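Local coordinates for farnesyltransferase, putative (Trypanosoma cruzi, PDB 3WCA), which probably catalyses the magnesium-dependent condensation of two farnesyl diphosphate molecules into squalene, the step that leads on to sterols, at residues L198-T203 / I282-A287; V168-T173 / N192-G197; A289-V294 / L334-R339; I205-Y210 / H302-T307. The protein carries 1 engineered substitution. One frame throughout, in Å; residues are numbered along the deposited sequence.

Contact 1 of 4, residues L198-T203 / I282-A287. With FPS (S-[(2E,6E)-3,7,11-trimethyldodeca-2,6,10-trienyl] trihydrogen thiodiphosphate), chain E.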
# COMPACT_ATOMS: atom_id res chain seq x y z
N LEU A 198 -5.66 1.78 -1.80
CA LEU A 198 -6.40 0.90 -0.90
C LEU A 198 -6.27 -0.56 -1.28
O LEU A 198 -6.15 -1.41 -0.40
CB LEU A 198 -7.88 1.29 -0.82
CG LEU A 198 -8.23 2.17 0.39
CD1 LEU A 198 -7.40 3.43 0.35
CD2 LEU A 198 -9.72 2.50 0.38
N PHE A 199 -6.28 -0.86 -2.57
CA PHE A 199 -6.16 -2.24 -2.99
C PHE A 199 -4.85 -2.83 -2.52
O PHE A 199 -4.81 -3.97 -2.05
CB PHE A 199 -6.24 -2.38 -4.51
CG PHE A 199 -6.31 -3.82 -4.99
CD1 PHE A 199 -7.33 -4.66 -4.55
CD2 PHE A 199 -5.34 -4.33 -5.85
CE1 PHE A 199 -7.40 -5.99 -4.96
CE2 PHE A 199 -5.39 -5.67 -6.27
CZ PHE A 199 -6.41 -6.50 -5.83
N LEU A 200 -3.77 -2.06 -2.62
CA LEU A 200 -2.47 -2.55 -2.18
C LEU A 200 -2.41 -2.69 -0.66
O LEU A 200 -1.98 -3.72 -0.15
CB LEU A 200 -1.33 -1.61 -2.63
CG LEU A 200 -1.11 -1.31 -4.12
CD1 LEU A 200 0.24 -0.59 -4.30
CD2 LEU A 200 -1.13 -2.60 -4.93
N GLN A 201 -2.83 -1.65 0.05
CA GLN A 201 -2.76 -1.68 1.49
C GLN A 201 -3.61 -2.80 2.06
O GLN A 201 -3.16 -3.54 2.92
CB GLN A 201 -3.19 -0.32 2.08
CG GLN A 201 -2.96 -0.17 3.59
CD GLN A 201 -1.49 -0.32 3.99
OE1 GLN A 201 -0.60 0.25 3.36
NE2 GLN A 201 -1.23 -1.06 5.06
N LYS A 202 -4.83 -2.96 1.55
CA LYS A 202 -5.72 -3.99 2.06
C LYS A 202 -5.20 -5.41 1.81
O LYS A 202 -5.33 -6.28 2.67
CB LYS A 202 -7.13 -3.81 1.49
CG LYS A 202 -7.84 -2.57 2.03
CD LYS A 202 -9.32 -2.57 1.68
CE LYS A 202 -10.01 -1.32 2.21
NZ LYS A 202 -11.47 -1.29 1.86
N THR A 203 -4.62 -5.65 0.63
CA THR A 203 -4.10 -6.98 0.34
C THR A 203 -2.97 -7.28 1.31
O THR A 203 -2.83 -8.40 1.79
CB THR A 203 -3.61 -7.09 -1.12
OG1 THR A 203 -4.70 -6.80 -2.00
CG2 THR A 203 -3.13 -8.51 -1.41
N ILE A 282 2.62 -2.93 -11.96
CA ILE A 282 3.26 -4.06 -11.30
C ILE A 282 2.80 -4.34 -9.88
O ILE A 282 2.47 -5.47 -9.56
CB ILE A 282 4.79 -3.90 -11.37
CG1 ILE A 282 5.24 -4.12 -12.82
CG2 ILE A 282 5.49 -4.86 -10.40
CD1 ILE A 282 6.71 -3.78 -13.09
N PRO A 283 2.76 -3.32 -9.02
CA PRO A 283 2.30 -3.59 -7.65
C PRO A 283 0.84 -4.05 -7.63
O PRO A 283 0.47 -4.90 -6.81
CB PRO A 283 2.51 -2.24 -6.96
CG PRO A 283 3.70 -1.64 -7.73
CD PRO A 283 3.25 -1.94 -9.14
N GLN A 284 0.02 -3.50 -8.52
CA GLN A 284 -1.38 -3.90 -8.56
C GLN A 284 -1.51 -5.36 -9.00
O GLN A 284 -2.26 -6.12 -8.40
CB GLN A 284 -2.18 -3.00 -9.53
CG GLN A 284 -2.23 -1.51 -9.15
CD GLN A 284 -2.85 -1.26 -7.79
OE1 GLN A 284 -3.79 -1.96 -7.39
NE2 GLN A 284 -2.35 -0.26 -7.08
N VAL A 285 -0.79 -5.75 -10.04
CA VAL A 285 -0.87 -7.14 -10.49
C VAL A 285 -0.36 -8.09 -9.39
O VAL A 285 -0.91 -9.17 -9.18
CB VAL A 285 -0.06 -7.35 -11.78
CG1 VAL A 285 -0.07 -8.82 -12.17
CG2 VAL A 285 -0.67 -6.51 -12.90
N MET A 286 0.68 -7.68 -8.67
CA MET A 286 1.23 -8.48 -7.57
C MET A 286 0.21 -8.63 -6.44
O MET A 286 0.11 -9.67 -5.80
CB MET A 286 2.47 -7.80 -7.01
CG MET A 286 3.52 -7.56 -8.03
SD MET A 286 4.79 -8.75 -7.81
CE MET A 286 6.02 -7.64 -7.12
N ALA A 287 -0.53 -7.55 -6.17
CA ALA A 287 -1.53 -7.56 -5.12
C ALA A 287 -2.65 -8.54 -5.48
O ALA A 287 -3.10 -9.30 -4.62
CB ALA A 287 -2.10 -6.15 -4.92
C1 FPS E . 4.09 -0.99 2.22
S1 FPS E . 5.90 -0.60 2.03
C2 FPS E . 3.24 0.14 1.57
C3 FPS E . 2.04 0.08 0.86
C4 FPS E . 1.28 -1.20 0.57
C5 FPS E . 1.49 1.38 0.34
C6 FPS E . 2.19 2.03 -0.89
C7 FPS E . 1.09 2.58 -1.78
C8 FPS E . 1.18 2.92 -3.07
C10 FPS E . -0.10 3.48 -3.72
C9 FPS E . 2.47 2.78 -3.90
C11 FPS E . -0.16 3.18 -5.20
C12 FPS E . -1.13 4.14 -5.85
C13 FPS E . -1.03 4.63 -7.11
C14 FPS E . 0.11 4.27 -8.08
C15 FPS E . -2.11 5.59 -7.58
PA FPS E . 6.71 -1.70 0.47
O1A FPS E . 5.86 -1.49 -0.81
O2A FPS E . 8.12 -1.20 0.26
O3A FPS E . 7.05 -3.30 0.81
PB FPS E . 6.21 -4.60 1.50
O1B FPS E . 6.41 -5.90 0.67
O2B FPS E . 6.78 -4.88 2.93
O3B FPS E . 4.65 -4.31 1.46
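Leu-200 and Ala-287 bring the backbones nearest, with CA atoms 5.9 Å apart, where segment 198-203 of helix 191-207 passes segment 282-287 of helix 274-294. The short axes come within 9.5 Å, and their N-to-C directions differ by 41°. Ala-287 puts its methyl between two side chains, CB of Ala-287 lying 3.6 Å from CE2 of Phe-199 and close to CD2 of Leu-200. A chi1 of -172° carries the Phe-199 ring past its own carbonyl carbon toward 282-287. Thr-203 OG1 sits over the centre of one ring face, while Gln-284 OE1 comes up at the edge, 3.2 Å from CD2 of Phe-199. Leu-200 lies at about a right angle to the Gln-284 side chain, CG of Leu-200 being 3.4 Å from NE2 of Gln-284. CD1 of Leu-200 touches Pro-283 CB and also reaches the farnesyl chain, 3.8 Å from C8 of FPS. Further along, CG2 of Thr-203 rests 3.3 Å from O of Ala-287, while OG1 of Thr-203 turns back to bond Phe-199 O, which takes Thr-203 N from the opposite face. No hydrogen bond joins the two segments. Gln-284 NE2 has a probable partner in Met-196 O; OE1 is buried without a hydrogen-bond partner in the model, and the polarised C-H edge of Phe-199 may compensate it in part.

Contact 2 of 4, residues V168-T173 / N192-G197. With FPS (S-[(2E,6E)-3,7,11-trimethyldodeca-2,6,10-trienyl] trihydrogen thiodiphosphate), chain E.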
# COMPACT_ATOMS: atom_id res chain seq x y z
N VAL A 168 -0.76 8.12 -0.92
CA VAL A 168 0.45 7.88 -1.70
C VAL A 168 -0.07 7.87 -3.13
O VAL A 168 0.57 8.40 -4.04
CB VAL A 168 1.08 6.50 -1.38
CG1 VAL A 168 2.33 6.30 -2.21
CG2 VAL A 168 1.42 6.43 0.11
N GLY A 169 -1.26 7.30 -3.32
CA GLY A 169 -1.87 7.26 -4.63
C GLY A 169 -2.13 8.66 -5.15
O GLY A 169 -1.93 8.94 -6.34
N HIS A 170 -2.61 9.54 -4.27
CA HIS A 170 -2.88 10.93 -4.64
C HIS A 170 -1.55 11.57 -5.03
O HIS A 170 -1.40 12.10 -6.12
CB HIS A 170 -3.50 11.71 -3.47
CG HIS A 170 -4.94 11.40 -3.21
ND1 HIS A 170 -5.79 12.28 -2.59
CD2 HIS A 170 -5.68 10.30 -3.51
CE1 HIS A 170 -7.00 11.75 -2.51
NE2 HIS A 170 -6.96 10.55 -3.07
N GLY A 171 -0.59 11.51 -4.11
CA GLY A 171 0.73 12.07 -4.32
C GLY A 171 1.36 11.66 -5.64
O GLY A 171 1.76 12.52 -6.43
N LEU A 172 1.45 10.35 -5.88
CA LEU A 172 2.03 9.84 -7.12
C LEU A 172 1.29 10.43 -8.31
O LEU A 172 1.91 10.91 -9.25
CB LEU A 172 1.96 8.31 -7.18
CG LEU A 172 2.90 7.55 -6.23
CD1 LEU A 172 2.70 6.04 -6.39
CD2 LEU A 172 4.34 7.93 -6.53
N THR A 173 -0.04 10.38 -8.28
CA THR A 173 -0.84 10.91 -9.37
C THR A 173 -0.49 12.39 -9.61
O THR A 173 -0.42 12.84 -10.76
CB THR A 173 -2.35 10.76 -9.07
OG1 THR A 173 -2.67 9.37 -8.90
CG2 THR A 173 -3.19 11.32 -10.22
N ASN A 192 -10.08 7.23 -7.94
CA ASN A 192 -9.44 6.02 -8.42
C ASN A 192 -7.99 5.89 -7.97
O ASN A 192 -7.49 4.79 -7.82
CB ASN A 192 -9.54 5.91 -9.94
CG ASN A 192 -10.95 5.63 -10.40
OD1 ASN A 192 -11.77 5.17 -9.60
ND2 ASN A 192 -11.24 5.88 -11.67
N ALA A 193 -7.33 7.01 -7.73
CA ALA A 193 -5.94 6.96 -7.26
C ALA A 193 -5.97 6.41 -5.84
O ALA A 193 -5.09 5.65 -5.44
CB ALA A 193 -5.32 8.34 -7.28
N ASN A 194 -6.99 6.81 -5.09
CA ASN A 194 -7.16 6.37 -3.71
C ASN A 194 -7.49 4.87 -3.70
O ASN A 194 -7.02 4.13 -2.83
CB ASN A 194 -8.29 7.15 -3.04
CG ASN A 194 -8.43 6.81 -1.58
OD1 ASN A 194 -7.59 7.18 -0.76
ND2 ASN A 194 -9.49 6.08 -1.24
N HIS A 195 -8.32 4.44 -4.65
CA HIS A 195 -8.67 3.04 -4.76
C HIS A 195 -7.38 2.23 -4.99
O HIS A 195 -7.19 1.18 -4.39
CB HIS A 195 -9.62 2.82 -5.94
CG HIS A 195 -11.05 3.12 -5.64
ND1 HIS A 195 -11.80 2.36 -4.78
CD2 HIS A 195 -11.88 4.09 -6.10
CE1 HIS A 195 -13.03 2.84 -4.72
NE2 HIS A 195 -13.10 3.90 -5.51
N MET A 196 -6.51 2.73 -5.86
CA MET A 196 -5.25 2.06 -6.17
C MET A 196 -4.46 1.83 -4.89
O MET A 196 -3.96 0.74 -4.65
CB MET A 196 -4.42 2.92 -7.15
CG MET A 196 -4.96 2.93 -8.60
SD MET A 196 -4.29 1.55 -9.61
CE MET A 196 -2.54 2.02 -9.62
N GLY A 197 -4.37 2.86 -4.05
CA GLY A 197 -3.65 2.72 -2.80
C GLY A 197 -4.33 1.74 -1.85
O GLY A 197 -3.67 0.95 -1.18
C1 FPS E . 4.09 -0.99 2.22
S1 FPS E . 5.90 -0.60 2.03
C2 FPS E . 3.24 0.14 1.57
C3 FPS E . 2.04 0.08 0.86
C4 FPS E . 1.28 -1.20 0.57
C5 FPS E . 1.49 1.38 0.34
C6 FPS E . 2.19 2.03 -0.89
C7 FPS E . 1.09 2.58 -1.78
C8 FPS E . 1.18 2.92 -3.07
C10 FPS E . -0.10 3.48 -3.72
C9 FPS E . 2.47 2.78 -3.90
C11 FPS E . -0.16 3.18 -5.20
C12 FPS E . -1.13 4.14 -5.85
C13 FPS E . -1.03 4.63 -7.11
C14 FPS E . 0.11 4.27 -8.08
C15 FPS E . -2.11 5.59 -7.58
PA FPS E . 6.71 -1.70 0.47
O1A FPS E . 5.86 -1.49 -0.81
O2A FPS E . 8.12 -1.20 0.26
O3A FPS E . 7.05 -3.30 0.81
PB FPS E . 6.21 -4.60 1.50
O1B FPS E . 6.41 -5.90 0.67
O2B FPS E . 6.78 -4.88 2.93
O3B FPS E . 4.65 -4.31 1.46
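Gly-169 and Ala-193 meet where two helices of the wall around the farnesyl channel cross, helix 154-179 and helix 191-207. The CA atoms of these two residues are 4.9 Å apart, and the short axes approach to 7.7 Å at 126° between N-to-C directions. With no side chain on Gly-169, the backbones can come this close, and the methyl of Ala-193 fits against the first helix. CB of Ala-193 lies 3.6 Å from O of Gly-169 and 3.3 Å from OG1 of Thr-173. That hydroxyl is anti to its own carbonyl carbon (chi1 -60°), which turns OG1 of Thr-173 back along the helix to bond Gly-169 O at 2.7 Å. Gly-169 O thus takes two donors, OG1 and N of Thr-173, from opposite faces of its plane, and Thr-173 OG1 is also hydrogen-bonded to Tyr-267 OH. The all-helical fold of the squalene and phytoene synthases encloses its isoprenoid chain between such helices, and here the far end of FPS runs past the crossing. Its terminal methyl C15 is 3.4 Å from CA of Gly-169, and Met-196 bears on the same methyl through CB. Bent at chi2 and chi3, Met-196 brings CE round to the other terminal methyl, C14, which Leu-172 CD1 touches as well. At the partly exposed His-170, the ring directs an edge at Asn-194, with NE2 of His-170 3.7 Å from CB of Asn-194. The ring and amide planes are 71° apart, and Asn-194 OD1 is hydrogen-bonded to His-162 ND1.

Contact 3 of 4, residues A289-V294 / L334-R339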
# COMPACT_ATOMS: atom_id res chain seq x y z
N ALA A 289 -2.36 -11.13 -7.36
CA ALA A 289 -1.83 -12.49 -7.30
C ALA A 289 -1.82 -12.94 -5.84
O ALA A 289 -2.21 -14.07 -5.52
CB ALA A 289 -0.40 -12.55 -7.88
N THR A 290 -1.39 -12.05 -4.95
CA THR A 290 -1.37 -12.37 -3.53
C THR A 290 -2.80 -12.63 -3.04
O THR A 290 -3.07 -13.61 -2.34
CB THR A 290 -0.79 -11.22 -2.71
OG1 THR A 290 0.58 -11.02 -3.09
CG2 THR A 290 -0.85 -11.51 -1.23
N LEU A 291 -3.71 -11.74 -3.42
CA LEU A 291 -5.10 -11.84 -3.03
C LEU A 291 -5.73 -13.16 -3.49
O LEU A 291 -6.52 -13.76 -2.76
CB LEU A 291 -5.90 -10.67 -3.61
CG LEU A 291 -7.29 -10.50 -2.99
CD1 LEU A 291 -7.13 -10.01 -1.53
CD2 LEU A 291 -8.12 -9.54 -3.82
N SER A 292 -5.38 -13.61 -4.69
CA SER A 292 -5.92 -14.87 -5.20
C SER A 292 -5.37 -16.04 -4.40
O SER A 292 -6.02 -17.07 -4.27
CB SER A 292 -5.57 -15.05 -6.68
OG SER A 292 -4.21 -15.36 -6.85
N LEU A 293 -4.17 -15.87 -3.86
CA LEU A 293 -3.53 -16.91 -3.06
C LEU A 293 -4.02 -16.96 -1.62
O LEU A 293 -4.14 -18.04 -1.04
CB LEU A 293 -2.02 -16.71 -3.06
CG LEU A 293 -1.17 -17.63 -3.95
CD1 LEU A 293 -1.60 -17.51 -5.40
CD2 LEU A 293 0.29 -17.25 -3.79
N VAL A 294 -4.31 -15.80 -1.02
CA VAL A 294 -4.76 -15.80 0.36
C VAL A 294 -6.23 -16.14 0.50
O VAL A 294 -6.66 -16.57 1.56
CB VAL A 294 -4.53 -14.44 1.08
CG1 VAL A 294 -3.06 -14.07 1.05
CG2 VAL A 294 -5.40 -13.36 0.44
N LEU A 334 -9.57 -14.91 -12.07
CA LEU A 334 -10.23 -16.18 -12.34
C LEU A 334 -9.72 -17.29 -11.43
O LEU A 334 -10.44 -18.24 -11.14
CB LEU A 334 -10.06 -16.59 -13.81
CG LEU A 334 -10.77 -15.76 -14.89
CD1 LEU A 334 -10.39 -16.26 -16.28
CD2 LEU A 334 -12.27 -15.86 -14.70
N ARG A 335 -8.47 -17.18 -10.98
CA ARG A 335 -7.90 -18.19 -10.08
C ARG A 335 -8.52 -18.04 -8.70
O ARG A 335 -8.72 -19.03 -7.99
CB ARG A 335 -6.38 -18.04 -9.95
CG ARG A 335 -5.57 -18.79 -11.00
CD ARG A 335 -5.85 -20.29 -10.98
NE ARG A 335 -5.31 -20.97 -9.81
CZ ARG A 335 -5.39 -22.28 -9.60
NH1 ARG A 335 -6.00 -23.06 -10.48
NH2 ARG A 335 -4.84 -22.82 -8.51
N LEU A 336 -8.80 -16.80 -8.32
CA LEU A 336 -9.38 -16.51 -7.03
C LEU A 336 -10.76 -17.17 -6.99
O LEU A 336 -11.06 -17.96 -6.09
CB LEU A 336 -9.48 -14.99 -6.83
CG LEU A 336 -9.85 -14.41 -5.45
CD1 LEU A 336 -9.39 -12.95 -5.33
CD2 LEU A 336 -11.35 -14.51 -5.25
N ALA A 337 -11.59 -16.87 -7.98
CA ALA A 337 -12.94 -17.41 -8.08
C ALA A 337 -12.96 -18.93 -8.11
O ALA A 337 -13.82 -19.55 -7.49
CB ALA A 337 -13.63 -16.86 -9.32
N ALA A 338 -12.02 -19.52 -8.83
CA ALA A 338 -11.96 -20.98 -8.94
C ALA A 338 -11.72 -21.66 -7.60
O ALA A 338 -12.09 -22.82 -7.41
CB ALA A 338 -10.87 -21.38 -9.93
N ARG A 339 -11.11 -20.94 -6.66
CA ARG A 339 -10.80 -21.49 -5.35
C ARG A 339 -11.94 -21.57 -4.34
O ARG A 339 -11.70 -21.86 -3.17
CB ARG A 339 -9.63 -20.73 -4.73
CG ARG A 339 -8.30 -20.93 -5.45
CD ARG A 339 -7.15 -20.35 -4.64
NE ARG A 339 -7.26 -20.75 -3.24
CZ ARG A 339 -6.29 -20.62 -2.34
NH1 ARG A 339 -5.11 -20.10 -2.69
NH2 ARG A 339 -6.49 -21.01 -1.09
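Leu-293 O, near the end of helix 274-294, is approached by two nitrogens: NH1 of Arg-339, at 2.8 Å but bent to an N-H...O angle of 118° and so weak, and ND2 of Asn-297. The arginine is poorly ordered, so this grip is a loose one. Its chain, bent at chi3, passes Ser-292 on the way, with CD of Arg-339 3.5 Å from O of Ser-292. Deeper in, the backbones come very close, the CA atoms of Ser-292 and Leu-336 being 4.2 Å apart. CB of Ser-292 lies 3.9 Å from CB of Leu-336. The serine hydroxyl stands between its own N and carbonyl carbon (chi1 73°), from where OG of Ser-292 bonds Ala-289 O at 2.7 Å, on the same face as Leu-293 N. Its hydroxyl thus donates within its own helix. Beside it, Leu-336 and Leu-291 cross obliquely, CD1 of Leu-336 3.9 Å from CD2 of Leu-291. Away from the ligand pocket, with the Leu-291 side chain about 12 Å from FPS, the last turns of helices 274-294 and 322-338 pack roughly parallel in an all-helical fold, and Arg-339, just past the second helix, bonds weakly to a last-turn carbonyl of the first.

Contact 4 of 4, residues I205-Y210 / H302-T307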
# COMPACT_ATOMS: atom_id res chain seq x y z
N ILE A 205 -2.61 -5.95 4.39
CA ILE A 205 -3.20 -6.10 5.72
C ILE A 205 -3.79 -7.51 5.87
O ILE A 205 -3.68 -8.14 6.94
CB ILE A 205 -4.28 -5.01 5.98
CG1 ILE A 205 -3.59 -3.71 6.41
CG2 ILE A 205 -5.27 -5.47 7.07
CD1 ILE A 205 -4.53 -2.51 6.53
N ILE A 206 -4.41 -8.00 4.80
CA ILE A 206 -5.00 -9.33 4.81
C ILE A 206 -3.90 -10.40 4.90
O ILE A 206 -3.99 -11.31 5.73
CB ILE A 206 -5.83 -9.58 3.53
CG1 ILE A 206 -7.07 -8.70 3.54
CG2 ILE A 206 -6.20 -11.06 3.44
CD1 ILE A 206 -7.90 -8.80 2.27
N ARG A 207 -2.89 -10.28 4.05
CA ARG A 207 -1.78 -11.24 4.01
C ARG A 207 -0.98 -11.28 5.30
O ARG A 207 -0.54 -12.36 5.72
CB ARG A 207 -0.81 -10.93 2.86
CG ARG A 207 0.43 -11.88 2.79
CD ARG A 207 1.66 -11.24 2.11
NE ARG A 207 2.05 -9.99 2.77
CZ ARG A 207 2.77 -9.03 2.19
NH1 ARG A 207 3.20 -9.18 0.94
NH2 ARG A 207 3.05 -7.90 2.85
N ASP A 208 -0.77 -10.12 5.92
CA ASP A 208 0.04 -10.04 7.14
C ASP A 208 -0.68 -10.19 8.47
O ASP A 208 -0.12 -9.89 9.51
CB ASP A 208 0.83 -8.72 7.15
CG ASP A 208 1.76 -8.57 5.96
OD1 ASP A 208 2.18 -9.60 5.40
OD2 ASP A 208 2.08 -7.41 5.58
N PHE A 209 -1.92 -10.68 8.44
CA PHE A 209 -2.68 -10.85 9.68
C PHE A 209 -1.92 -11.54 10.81
O PHE A 209 -1.79 -10.99 11.90
CB PHE A 209 -3.96 -11.64 9.42
CG PHE A 209 -4.74 -11.96 10.68
CD1 PHE A 209 -5.59 -11.02 11.25
CD2 PHE A 209 -4.58 -13.19 11.32
CE1 PHE A 209 -6.27 -11.30 12.42
CE2 PHE A 209 -5.26 -13.47 12.50
CZ PHE A 209 -6.11 -12.53 13.05
N TYR A 210 -1.44 -12.76 10.56
CA TYR A 210 -0.74 -13.51 11.60
C TYR A 210 0.49 -12.80 12.14
O TYR A 210 0.67 -12.67 13.35
CB TYR A 210 -0.32 -14.89 11.08
CG TYR A 210 0.23 -15.80 12.16
CD1 TYR A 210 -0.59 -16.25 13.20
CD2 TYR A 210 1.55 -16.24 12.13
CE1 TYR A 210 -0.10 -17.11 14.18
CE2 TYR A 210 2.05 -17.10 13.11
CZ TYR A 210 1.22 -17.52 14.13
OH TYR A 210 1.71 -18.38 15.09
N HIS A 302 -1.23 -18.78 10.05
CA HIS A 302 -0.04 -19.29 10.73
C HIS A 302 1.26 -19.05 9.95
O HIS A 302 2.33 -19.48 10.37
CB HIS A 302 -0.21 -20.78 11.06
CG HIS A 302 -0.24 -21.67 9.86
ND1 HIS A 302 0.82 -21.78 8.98
CD2 HIS A 302 -1.19 -22.53 9.40
CE1 HIS A 302 0.53 -22.67 8.05
NE2 HIS A 302 -0.69 -23.13 8.28
N THR A 303 1.17 -18.33 8.83
CA THR A 303 2.36 -18.02 8.05
C THR A 303 2.08 -17.00 6.96
O THR A 303 0.92 -16.69 6.68
CB THR A 303 2.93 -19.27 7.37
OG1 THR A 303 4.25 -18.99 6.89
CG2 THR A 303 2.06 -19.67 6.20
N LYS A 304 3.14 -16.49 6.33
CA LYS A 304 2.96 -15.52 5.25
C LYS A 304 2.84 -16.23 3.91
O LYS A 304 3.74 -16.95 3.50
CB LYS A 304 4.14 -14.55 5.15
CG LYS A 304 3.88 -13.47 4.10
CD LYS A 304 5.12 -12.78 3.61
CE LYS A 304 5.76 -11.93 4.68
NZ LYS A 304 6.92 -11.19 4.09
N VAL A 305 1.73 -16.02 3.23
CA VAL A 305 1.50 -16.62 1.93
C VAL A 305 2.10 -15.69 0.87
O VAL A 305 1.78 -14.50 0.82
CB VAL A 305 -0.01 -16.84 1.71
CG1 VAL A 305 -0.28 -17.33 0.30
CG2 VAL A 305 -0.53 -17.86 2.73
N LYS A 306 2.99 -16.24 0.04
CA LYS A 306 3.67 -15.48 -1.00
C LYS A 306 3.68 -16.15 -2.36
O LYS A 306 3.64 -17.38 -2.45
CB LYS A 306 5.13 -15.23 -0.60
CG LYS A 306 5.34 -14.02 0.30
CD LYS A 306 6.75 -13.45 0.11
CE LYS A 306 6.74 -11.92 0.24
NZ LYS A 306 5.83 -11.28 -0.78
N THR A 307 3.74 -15.35 -3.42
CA THR A 307 3.79 -15.88 -4.77
C THR A 307 5.19 -16.43 -4.98
O THR A 307 6.10 -16.17 -4.20
CB THR A 307 3.54 -14.77 -5.82
OG1 THR A 307 4.62 -13.84 -5.79
CG2 THR A 307 2.24 -14.03 -5.51
O HOH W 1 -0.46 -15.04 4.67
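Arg-207 reaches along the loop 302-307 from the end of helix 191-207. From CB the chain leaves with CG anti to the backbone N, and CG of Arg-207 comes to 3.5 Å from O of Val-305. CD of Arg-207 touches the same carbonyl and packs on the aliphatic part of Lys-304, 3.7 Å from CG of Lys-304. A bend at chi3 (56°) then turns the guanidinium toward Asp-208 in its own segment. NE of Arg-207 reaches OD1 of Asp-208 at 2.7 Å, from above the carboxylate plane. NH2 of Arg-207 takes OD2 of Asp-208 on the syn side at 2.9 Å, nearly straight at 177°. This side-on salt bridge fixes the rotation of the guanidinium. NH1 of Arg-207 lies 3.8 Å from NZ of Lys-306. One water ties the backbones together: it donates to the carbonyls of Arg-207 and Thr-303 and accepts from N of Val-305. Past the break between helices 191-207 and 209-213, Tyr-210 lays one ring face against the loop. CA of His-302 stands 3.6 Å above the ring centre of Tyr-210 and 8° off the normal, a CH-pi contact. The nearest atoms of the arginine side chain and FPS are about 4 Å apart, at the diphosphate end, so Arg-207, with Lys-306 beside it, probably lends positive charge there, consistent with the basic surroundings of the diphosphate in isoprenoid synthases.

How the contacts relate
Helix 191-207 threads contacts 2, 1 and 4 in chain order, following the ligand: contact 2 holds the tail of FPS and reaches the middle of its farnesyl chain, contact 1 runs from C8 to C3, and contact 4 lies near the diphosphate. Contacts 1 and 2, centres 12 Å apart, are joined by the probable hydrogen bond from Gln-284 NE2 to Met-196 O, 3.1 Å. Helix 274-294 carries on from contact 1 to contact 3, Phe-199 CE1 packing 3.8 Å from Leu-291 CD2. Contacts 3 and 4 touch through Leu-293 CB and Val-305 CG1, also 3.8 Å. The magnesium ion is about 10 Å from the side chain of Asp-208 and about 14 Å from that of Leu-200.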